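Local coordinates for ER-derived vesicles protein ERV41 (Saccharomyces cerevisiae, PDB 3ZLC) that travels in COPII-coated vesicles, supports transport of a subset of secretory proteins from the endoplasmic reticulum to the Golgi, and facilitates retrograde transport back, at residues I170-D175 and N210-N215; T188-T193 and F235-F240. All blocks are in the same frame, centred on the assembly; numbering follows the deposited sequence.

The chain is the lumenal domain of the protein, built largely from two mixed beta sheets. After strand 156-163 the chain passes through the loop 170-175, then strand 188-193, strand 210-215 and strand 235-240. Contact 1 closes the loop between 170-175 and 210-215. Contact 2 closes that between 188-193 and 235-240. The two closures cross, because their segments alternate. Strands 188-200 and 209-219 are antiparallel neighbours, and Tyr-192 N lies 2.9 Å from Asn-215 O, a probable hydrogen bond. Leu-174 also packs on Tyr-191, and Tyr-212 on Thr-193. Contact 1 ties a loop joining two strands of the six-stranded sheet to the other sheet; contact 2 joins two strands within that other sheet.

Contact 1: I170-D175 and N210-N215; sequences IDNPLD and NQYSVN
Pro-173 lies over one face of the Tyr-212 ring. Its CD sits above the centre of the ring, 3.6 Å from the centroid and 14° off the ring normal. This is a CH-pi contact. The same proline reaches back to the strand: its CG is 3.1 Å from Tyr-212 O, and its CB meets Val-214 CG1 at 3.5 Å, a tight fit. Tyr-212 has CG between its backbone N and carbonyl carbon (chi1 66°), and the end of its side chain reaches under the turn.

The phenol oxygen has two backbone partners. Its stronger one is Phe-161 O, and Leu-174 N donates to Tyr-212 OH over a long 3.3 Å, with an N-H...O angle of 151°. Leu-174 CB rests on the same oxygen, and its CG comes near the ring plane at the edge.

The loop makes a type I turn from Asn-172 to Asp-175. Asn-172 ND2 bonds Asp-175 OD2 at 2.9 Å, which helps hold the amide in place. Asn-172 OD1 approaches the tyrosine CE1 obliquely and meets two waters. One of them also accepts from Tyr-212 N, at 3.0 Å. The other donates to both Asn-172 OD1 and Asn-210 O, and lies in plane at the edge of the phenol ring. Waters therefore carry part of the polar link between loop and strand.

The loop follows strand 156-163 of the six-stranded sheet. Leu-174 packs on Ile-158 and Phe-161 of that strand, and the Tyr-212 ring meets Phe-163 edge-to-face. Strand 209-219 is bonded along its length to strand 188-200, so the tyrosine side chain links the two sheets.

Contact 2: T188-T193 and F235-F240; sequences TYVYYT and FFKYNF
Lys-237 O accepts two hydrogen bonds from Thr-193. The backbone N donates at 2.8 Å and OG1 at 2.9 Å, and they reach the carbonyl from opposite faces of its plane. Thr-193 holds OG1 between its backbone N and carbonyl carbon (chi1 63°), which sets the hydroxyl beside that oxygen. An alanine here would probably leave Lys-237 O with the backbone bond but without its second donor, and open a gap beside Tyr-238 CB.

The backbone bond of Thr-193 belongs to a parallel beta ladder. Tyr-191 bonds the residues before and after Phe-236: its N donates to Phe-235 O and its O accepts from Lys-237 N at 2.6 Å. Phe-235 N to Tyr-189 O and Asn-239 N to Thr-193 O extend the pattern at the two ends.

Side chains then pack over both faces. The rings of Tyr-191 and Phe-236 lie side by side with planes 18° apart. They are slid so far that they barely overlap, and Tyr-191 CD2 meets Phe-236 CE2 at 3.7 Å. On the other face Lys-237 runs alongside Tyr-192, its CD 3.7 Å from the tyrosine CE2. Its chain is bent at chi2 (-129°), which puts CD there. Thr-188 CG2 touches Phe-235 CE1 at 3.7 Å.

The strand 233-240 lies between 188-200 and the antiparallel 130-136. Phe-235 packs on Gln-133 and Thr-135 of the latter. The face with Tyr-191 and Phe-236 turns to strand 156-163 of the six-stranded sheet. There Tyr-191 OH is hydrogen-bonded to His-156, and also to Gln-179 of strand 177-179, and Phe-236 stacks on Phe-161.

Contact 1: I170-D175 and N210-N215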
ATOM      1  N   ILE A 170      16.439  -3.234   4.175  1.00 14.23           N
ATOM      2  CA  ILE A 170      15.286  -2.638   3.501  1.00 14.59           C
ATOM      3  C   ILE A 170      14.788  -1.370   4.206  1.00 17.03           C
ATOM      4  O   ILE A 170      14.846  -1.247   5.427  1.00 16.07           O
ATOM      5  CB  ILE A 170      14.144  -3.671   3.306  1.00 15.46           C
ATOM      6  CG1 ILE A 170      13.175  -3.240   2.201  1.00 15.64           C
ATOM      7  CG2 ILE A 170      13.415  -3.946   4.602  1.00 20.39           C
ATOM      8  CD1 ILE A 170      12.248  -4.399   1.757  1.00 17.13           C
ATOM      9  N   ASP A 171      14.332  -0.409   3.423  1.00 15.70           N
ATOM     10  CA  ASP A 171      13.805   0.822   3.986  1.00 16.13           C
ATOM     11  C   ASP A 171      12.824   1.329   2.949  1.00 12.38           C
ATOM     12  O   ASP A 171      13.217   2.013   2.010  1.00 11.97           O
ATOM     13  CB  ASP A 171      14.950   1.831   4.210  1.00 15.60           C
ATOM     14  CG  ASP A 171      14.491   3.070   4.987  1.00 21.36           C
ATOM     15  OD1 ASP A 171      13.262   3.276   5.078  1.00 18.72           O
ATOM     16  OD2 ASP A 171      15.340   3.833   5.511  1.00 17.95           O
ATOM     17  N   ASN A 172      11.559   0.931   3.078  1.00 12.26           N
ATOM     18  CA  ASN A 172      10.533   1.266   2.093  1.00 15.52           C
ATOM     19  C   ASN A 172       9.882   2.595   2.460  1.00 11.66           C
ATOM     20  O   ASN A 172       9.473   2.788   3.610  1.00 12.43           O
ATOM     21  CB  ASN A 172       9.451   0.167   2.069  1.00 11.51           C
ATOM     22  CG  ASN A 172      10.017  -1.194   1.716  1.00 16.94           C
ATOM     23  OD1 ASN A 172      10.622  -1.360   0.641  1.00 11.26           O
ATOM     24  ND2 ASN A 172       9.859  -2.170   2.623  1.00 13.51           N
ATOM     25  N   PRO A 173       9.772   3.516   1.495  1.00 13.53           N
ATOM     26  CA  PRO A 173       9.218   4.822   1.876  1.00 17.44           C
ATOM     27  C   PRO A 173       7.811   4.742   2.483  1.00 17.12           C
ATOM     28  O   PRO A 173       7.501   5.549   3.369  1.00 13.31           O
ATOM     29  CB  PRO A 173       9.140   5.574   0.550  1.00 16.34           C
ATOM     30  CG  PRO A 173      10.145   4.879  -0.371  1.00 14.95           C
ATOM     31  CD  PRO A 173      10.253   3.461   0.098  1.00 12.36           C
ATOM     32  N   LEU A 174       6.966   3.818   2.020  1.00 10.76           N
ATOM     33  CA  LEU A 174       5.581   3.793   2.530  1.00 13.32           C
ATOM     34  C   LEU A 174       5.387   3.001   3.819  1.00 14.85           C
ATOM     35  O   LEU A 174       4.331   3.115   4.442  1.00 12.64           O
ATOM     36  CB  LEU A 174       4.588   3.319   1.458  1.00 13.41           C
ATOM     37  CG  LEU A 174       4.632   4.184   0.196  1.00 18.87           C
ATOM     38  CD1 LEU A 174       3.627   3.642  -0.819  1.00 13.50           C
ATOM     39  CD2 LEU A 174       4.373   5.661   0.517  1.00 10.83           C
ATOM     40  N   ASP A 175       6.389   2.231   4.250  1.00 12.50           N
ATOM     41  CA  ASP A 175       6.264   1.463   5.501  1.00 10.36           C
ATOM     42  C   ASP A 175       6.040   2.375   6.688  1.00 10.93           C
ATOM     43  O   ASP A 175       6.706   3.411   6.813  1.00 13.88           O
ATOM     44  CB  ASP A 175       7.540   0.644   5.803  1.00 13.71           C
ATOM     45  CG  ASP A 175       7.660  -0.598   4.949  1.00 14.98           C
ATOM     46  OD1 ASP A 175       6.798  -0.809   4.079  1.00 14.59           O
ATOM     47  OD2 ASP A 175       8.650  -1.344   5.119  1.00 16.25           O
ATOM     48  N   ASN A 210      14.722  -5.426  -3.825  1.00 14.26           N
ATOM     49  CA  ASN A 210      14.351  -4.211  -4.552  1.00 14.67           C
ATOM     50  C   ASN A 210      14.161  -3.090  -3.565  1.00 14.55           C
ATOM     51  O   ASN A 210      13.758  -3.322  -2.411  1.00 17.07           O
ATOM     52  CB  ASN A 210      13.019  -4.399  -5.297  1.00 12.59           C
ATOM     53  CG  ASN A 210      13.054  -5.548  -6.274  1.00 16.97           C
ATOM     54  OD1 ASN A 210      13.330  -5.358  -7.458  1.00 19.79           O
ATOM     55  ND2 ASN A 210      12.768  -6.750  -5.790  1.00 17.77           N
ATOM     56  N   GLN A 211      14.420  -1.872  -4.019  1.00 13.76           N
ATOM     57  CA  GLN A 211      14.060  -0.695  -3.246  1.00 11.38           C
ATOM     58  C   GLN A 211      13.274   0.251  -4.152  1.00 15.02           C
ATOM     59  O   GLN A 211      13.337   0.145  -5.391  1.00 17.14           O
ATOM     60  CB  GLN A 211      15.334  -0.025  -2.704  1.00 16.83           C
ATOM     61  CG  GLN A 211      16.341   0.421  -3.790  1.00 14.17           C
ATOM     62  CD  GLN A 211      17.692   0.741  -3.183  1.00 18.34           C
ATOM     63  OE1 GLN A 211      18.328  -0.130  -2.582  1.00 20.45           O
ATOM     64  NE2 GLN A 211      18.129   1.998  -3.308  1.00 17.68           N
ATOM     65  N   TYR A 212      12.504   1.153  -3.560  1.00 14.67           N
ATOM     66  CA  TYR A 212      11.740   2.078  -4.388  1.00 12.20           C
ATOM     67  C   TYR A 212      11.732   3.487  -3.841  1.00 14.50           C
ATOM     68  O   TYR A 212      11.969   3.717  -2.633  1.00 16.41           O
ATOM     69  CB  TYR A 212      10.305   1.576  -4.635  1.00 10.54           C
ATOM     70  CG  TYR A 212       9.402   1.512  -3.412  1.00 11.27           C
ATOM     71  CD1 TYR A 212       9.428   0.412  -2.561  1.00 10.06           C
ATOM     72  CD2 TYR A 212       8.476   2.528  -3.152  1.00 14.50           C
ATOM     73  CE1 TYR A 212       8.571   0.329  -1.452  1.00 12.29           C
ATOM     74  CE2 TYR A 212       7.619   2.459  -2.048  1.00 12.11           C
ATOM     75  CZ  TYR A 212       7.663   1.365  -1.222  1.00 14.88           C
ATOM     76  OH  TYR A 212       6.824   1.320  -0.130  1.00 12.95           O
ATOM     77  N   SER A 213      11.490   4.425  -4.754  1.00 12.23           N
ATOM     78  CA  SER A 213      11.216   5.806  -4.403  1.00 13.17           C
ATOM     79  C   SER A 213       9.770   6.041  -4.766  1.00 15.07           C
ATOM     80  O   SER A 213       9.148   5.201  -5.426  1.00 12.21           O
ATOM     81  CB  SER A 213      12.117   6.771  -5.172  1.00 15.79           C
ATOM     82  OG  SER A 213      11.940   6.676  -6.588  1.00 14.62           O
ATOM     83  N   VAL A 214       9.222   7.171  -4.341  1.00 12.29           N
ATOM     84  CA  VAL A 214       7.784   7.385  -4.494  1.00 11.59           C
ATOM     85  C   VAL A 214       7.491   8.864  -4.580  1.00 17.71           C
ATOM     86  O   VAL A 214       8.227   9.698  -4.021  1.00 17.65           O
ATOM     87  CB  VAL A 214       6.996   6.700  -3.332  1.00 15.19           C
ATOM     88  CG1 VAL A 214       7.457   7.230  -1.997  1.00 19.37           C
ATOM     89  CG2 VAL A 214       5.480   6.894  -3.489  1.00 14.51           C
ATOM     90  N   ASN A 215       6.468   9.204  -5.356  1.00 12.82           N
ATOM     91  CA  ASN A 215       5.875  10.537  -5.275  1.00 14.07           C
ATOM     92  C   ASN A 215       4.361  10.335  -5.095  1.00 19.34           C
ATOM     93  O   ASN A 215       3.827   9.279  -5.485  1.00 17.96           O
ATOM     94  CB  ASN A 215       6.304  11.468  -6.438  1.00 17.95           C
ATOM     95  CG  ASN A 215       5.912  10.947  -7.819  1.00 24.58           C
ATOM     96  OD1 ASN A 215       4.744  11.006  -8.205  1.00 19.03           O
ATOM     97  ND2 ASN A 215       6.897  10.482  -8.586  1.00 19.34           N
TER
HETATM   98  O   HOH W   1      13.739   3.241  -0.541  1.00 12.94           O
HETATM   99  O   HOH W   2      12.258   0.318  -0.638  1.00 13.36           O
HETATM  100  O   HOH W   3      10.760  -2.979  -1.755  1.00 14.31           O

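Contact 2: T188-T193 and F235-F240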
ATOM      1  N   THR A 188      -9.111  10.316  -2.677  1.00 18.96           N
ATOM      2  CA  THR A 188      -8.381   9.316  -3.447  1.00 23.02           C
ATOM      3  C   THR A 188      -6.886   9.544  -3.260  1.00 30.06           C
ATOM      4  O   THR A 188      -6.388  10.656  -3.468  1.00 25.32           O
ATOM      5  CB  THR A 188      -8.714   9.453  -4.934  1.00 28.45           C
ATOM      6  OG1 THR A 188     -10.039   8.955  -5.161  1.00 33.26           O
ATOM      7  CG2 THR A 188      -7.714   8.668  -5.785  1.00 21.48           C
ATOM      8  N   TYR A 189      -6.176   8.492  -2.870  1.00 15.75           N
ATOM      9  CA  TYR A 189      -4.744   8.572  -2.675  1.00 17.53           C
ATOM     10  C   TYR A 189      -4.035   7.752  -3.749  1.00 21.30           C
ATOM     11  O   TYR A 189      -4.382   6.587  -3.988  1.00 21.10           O
ATOM     12  CB  TYR A 189      -4.383   8.027  -1.282  1.00 20.65           C
ATOM     13  CG  TYR A 189      -5.062   8.763  -0.134  1.00 17.23           C
ATOM     14  CD1 TYR A 189      -6.312   8.373   0.330  1.00 16.68           C
ATOM     15  CD2 TYR A 189      -4.433   9.839   0.495  1.00 22.71           C
ATOM     16  CE1 TYR A 189      -6.923   9.039   1.385  1.00 16.42           C
ATOM     17  CE2 TYR A 189      -5.031  10.508   1.546  1.00 24.18           C
ATOM     18  CZ  TYR A 189      -6.277  10.099   1.986  1.00 23.24           C
ATOM     19  OH  TYR A 189      -6.881  10.769   3.029  1.00 25.02           O
ATOM     20  N   VAL A 190      -3.039   8.355  -4.394  1.00 15.69           N
ATOM     21  CA  VAL A 190      -2.293   7.655  -5.442  1.00 14.14           C
ATOM     22  C   VAL A 190      -0.813   7.720  -5.118  1.00 17.86           C
ATOM     23  O   VAL A 190      -0.272   8.810  -4.899  1.00 18.20           O
ATOM     24  CB  VAL A 190      -2.534   8.277  -6.831  1.00 17.67           C
ATOM     25  CG1 VAL A 190      -1.863   7.422  -7.922  1.00 15.26           C
ATOM     26  CG2 VAL A 190      -4.036   8.382  -7.112  1.00 21.66           C
ATOM     27  N   TYR A 191      -0.170   6.560  -5.058  1.00 15.06           N
ATOM     28  CA  TYR A 191       1.267   6.518  -4.871  1.00 15.07           C
ATOM     29  C   TYR A 191       1.942   6.026  -6.150  1.00 14.46           C
ATOM     30  O   TYR A 191       1.587   4.959  -6.688  1.00 19.33           O
ATOM     31  CB  TYR A 191       1.614   5.581  -3.725  1.00 12.46           C
ATOM     32  CG  TYR A 191       0.997   5.932  -2.380  1.00 15.77           C
ATOM     33  CD1 TYR A 191       1.612   6.849  -1.527  1.00 15.09           C
ATOM     34  CD2 TYR A 191      -0.172   5.322  -1.948  1.00 16.04           C
ATOM     35  CE1 TYR A 191       1.067   7.159  -0.274  1.00 18.23           C
ATOM     36  CE2 TYR A 191      -0.726   5.620  -0.699  1.00 15.78           C
ATOM     37  CZ  TYR A 191      -0.089   6.535   0.135  1.00 18.10           C
ATOM     38  OH  TYR A 191      -0.633   6.839   1.371  1.00 15.46           O
ATOM     39  N   TYR A 192       2.908   6.800  -6.640  1.00 15.29           N
ATOM     40  CA  TYR A 192       3.704   6.397  -7.801  1.00 14.05           C
ATOM     41  C   TYR A 192       5.062   5.903  -7.357  1.00 16.20           C
ATOM     42  O   TYR A 192       5.929   6.700  -6.978  1.00 18.02           O
ATOM     43  CB  TYR A 192       3.900   7.576  -8.748  1.00 13.99           C
ATOM     44  CG  TYR A 192       2.630   7.998  -9.439  1.00 20.41           C
ATOM     45  CD1 TYR A 192       1.773   8.922  -8.853  1.00 16.33           C
ATOM     46  CD2 TYR A 192       2.284   7.471 -10.684  1.00 21.69           C
ATOM     47  CE1 TYR A 192       0.597   9.312  -9.489  1.00 22.79           C
ATOM     48  CE2 TYR A 192       1.115   7.860 -11.327  1.00 25.83           C
ATOM     49  CZ  TYR A 192       0.280   8.775 -10.719  1.00 24.82           C
ATOM     50  OH  TYR A 192      -0.882   9.154 -11.345  1.00 30.44           O
ATOM     51  N   THR A 193       5.259   4.593  -7.429  1.00 11.93           N
ATOM     52  CA  THR A 193       6.482   3.987  -6.898  1.00 15.01           C
ATOM     53  C   THR A 193       7.379   3.551  -8.041  1.00 20.52           C
ATOM     54  O   THR A 193       6.904   2.953  -9.016  1.00 22.57           O
ATOM     55  CB  THR A 193       6.178   2.762  -6.010  1.00 17.38           C
ATOM     56  OG1 THR A 193       5.536   1.734  -6.790  1.00 15.33           O
ATOM     57  CG2 THR A 193       5.305   3.171  -4.820  1.00 14.13           C
ATOM     58  N   PHE A 235      -4.552   3.930  -4.466  1.00 14.88           N
ATOM     59  CA  PHE A 235      -3.931   3.355  -5.663  1.00 20.59           C
ATOM     60  C   PHE A 235      -2.409   3.350  -5.584  1.00 19.67           C
ATOM     61  O   PHE A 235      -1.783   4.371  -5.277  1.00 18.63           O
ATOM     62  CB  PHE A 235      -4.361   4.148  -6.901  1.00 17.11           C
ATOM     63  CG  PHE A 235      -5.868   4.179  -7.126  1.00 23.17           C
ATOM     64  CD1 PHE A 235      -6.672   5.098  -6.452  1.00 21.19           C
ATOM     65  CD2 PHE A 235      -6.468   3.312  -8.031  1.00 27.72           C
ATOM     66  CE1 PHE A 235      -8.059   5.134  -6.663  1.00 17.74           C
ATOM     67  CE2 PHE A 235      -7.858   3.345  -8.256  1.00 29.24           C
ATOM     68  CZ  PHE A 235      -8.647   4.256  -7.572  1.00 25.78           C
ATOM     69  N   PHE A 236      -1.814   2.203  -5.883  1.00 14.20           N
ATOM     70  CA  PHE A 236      -0.356   2.098  -5.917  1.00 17.14           C
ATOM     71  C   PHE A 236       0.068   1.860  -7.356  1.00 19.58           C
ATOM     72  O   PHE A 236      -0.148   0.773  -7.893  1.00 18.86           O
ATOM     73  CB  PHE A 236       0.097   0.914  -5.075  1.00 11.32           C
ATOM     74  CG  PHE A 236      -0.256   1.036  -3.607  1.00 13.86           C
ATOM     75  CD1 PHE A 236      -1.466   0.556  -3.125  1.00 17.37           C
ATOM     76  CD2 PHE A 236       0.640   1.614  -2.703  1.00 13.89           C
ATOM     77  CE1 PHE A 236      -1.793   0.648  -1.757  1.00 23.10           C
ATOM     78  CE2 PHE A 236       0.323   1.712  -1.338  1.00 10.99           C
ATOM     79  CZ  PHE A 236      -0.895   1.229  -0.867  1.00 17.55           C
ATOM     80  N   LYS A 237       0.627   2.878  -7.997  1.00 14.62           N
ATOM     81  CA  LYS A 237       1.146   2.699  -9.348  1.00 18.03           C
ATOM     82  C   LYS A 237       2.599   2.293  -9.230  1.00 20.96           C
ATOM     83  O   LYS A 237       3.336   2.799  -8.367  1.00 25.86           O
ATOM     84  CB  LYS A 237       1.019   3.985 -10.164  1.00 20.69           C
ATOM     85  CG  LYS A 237      -0.415   4.468 -10.308  1.00 31.05           C
ATOM     86  CD  LYS A 237      -0.762   4.744 -11.763  1.00 44.95           C
ATOM     87  CE  LYS A 237      -2.175   5.308 -11.892  1.00 50.07           C
ATOM     88  NZ  LYS A 237      -2.565   5.557 -13.313  1.00 54.62           N
ATOM     89  N   TYR A 238       3.018   1.345 -10.059  1.00 17.49           N
ATOM     90  CA  TYR A 238       4.412   0.918  -9.981  1.00 15.92           C
ATOM     91  C   TYR A 238       5.036   0.750 -11.353  1.00 21.37           C
ATOM     92  O   TYR A 238       4.375   0.356 -12.315  1.00 15.52           O
ATOM     93  CB  TYR A 238       4.554  -0.368  -9.143  1.00 16.04           C
ATOM     94  CG  TYR A 238       3.564  -1.454  -9.516  1.00 19.02           C
ATOM     95  CD1 TYR A 238       3.831  -2.318 -10.571  1.00 16.90           C
ATOM     96  CD2 TYR A 238       2.371  -1.622  -8.814  1.00 15.80           C
ATOM     97  CE1 TYR A 238       2.955  -3.319 -10.919  1.00 21.19           C
ATOM     98  CE2 TYR A 238       1.467  -2.638  -9.169  1.00 17.76           C
ATOM     99  CZ  TYR A 238       1.773  -3.478 -10.222  1.00 24.10           C
ATOM    100  OH  TYR A 238       0.911  -4.491 -10.617  1.00 32.40           O
ATOM    101  N   ASN A 239       6.312   1.094 -11.443  1.00 18.13           N
ATOM    102  CA  ASN A 239       7.086   0.785 -12.634  1.00 19.27           C
ATOM    103  C   ASN A 239       8.474   0.343 -12.198  1.00 17.72           C
ATOM    104  O   ASN A 239       8.905   0.637 -11.074  1.00 15.15           O
ATOM    105  CB  ASN A 239       7.181   1.985 -13.567  1.00 16.85           C
ATOM    106  CG  ASN A 239       7.381   1.568 -15.001  1.00 29.42           C
ATOM    107  OD1 ASN A 239       7.829   0.438 -15.271  1.00 26.45           O
ATOM    108  ND2 ASN A 239       7.043   2.454 -15.936  1.00 28.02           N
ATOM    109  N   PHE A 240       9.176  -0.348 -13.085  1.00 15.93           N
ATOM    110  CA  PHE A 240      10.452  -0.958 -12.725  1.00 15.64           C
ATOM    111  C   PHE A 240      11.559  -0.372 -13.575  1.00 18.62           C
ATOM    112  O   PHE A 240      11.493  -0.394 -14.804  1.00 17.78           O
ATOM    113  CB  PHE A 240      10.354  -2.485 -12.878  1.00 23.29           C
ATOM    114  CG  PHE A 240       9.243  -3.083 -12.043  1.00 18.01           C
ATOM    115  CD1 PHE A 240       9.469  -3.444 -10.726  1.00 16.58           C
ATOM    116  CD2 PHE A 240       7.955  -3.230 -12.572  1.00 18.50           C
ATOM    117  CE1 PHE A 240       8.437  -3.973  -9.939  1.00 23.41           C
ATOM    118  CE2 PHE A 240       6.914  -3.750 -11.788  1.00 20.22           C
ATOM    119  CZ  PHE A 240       7.160  -4.124 -10.474  1.00 21.03           C
TER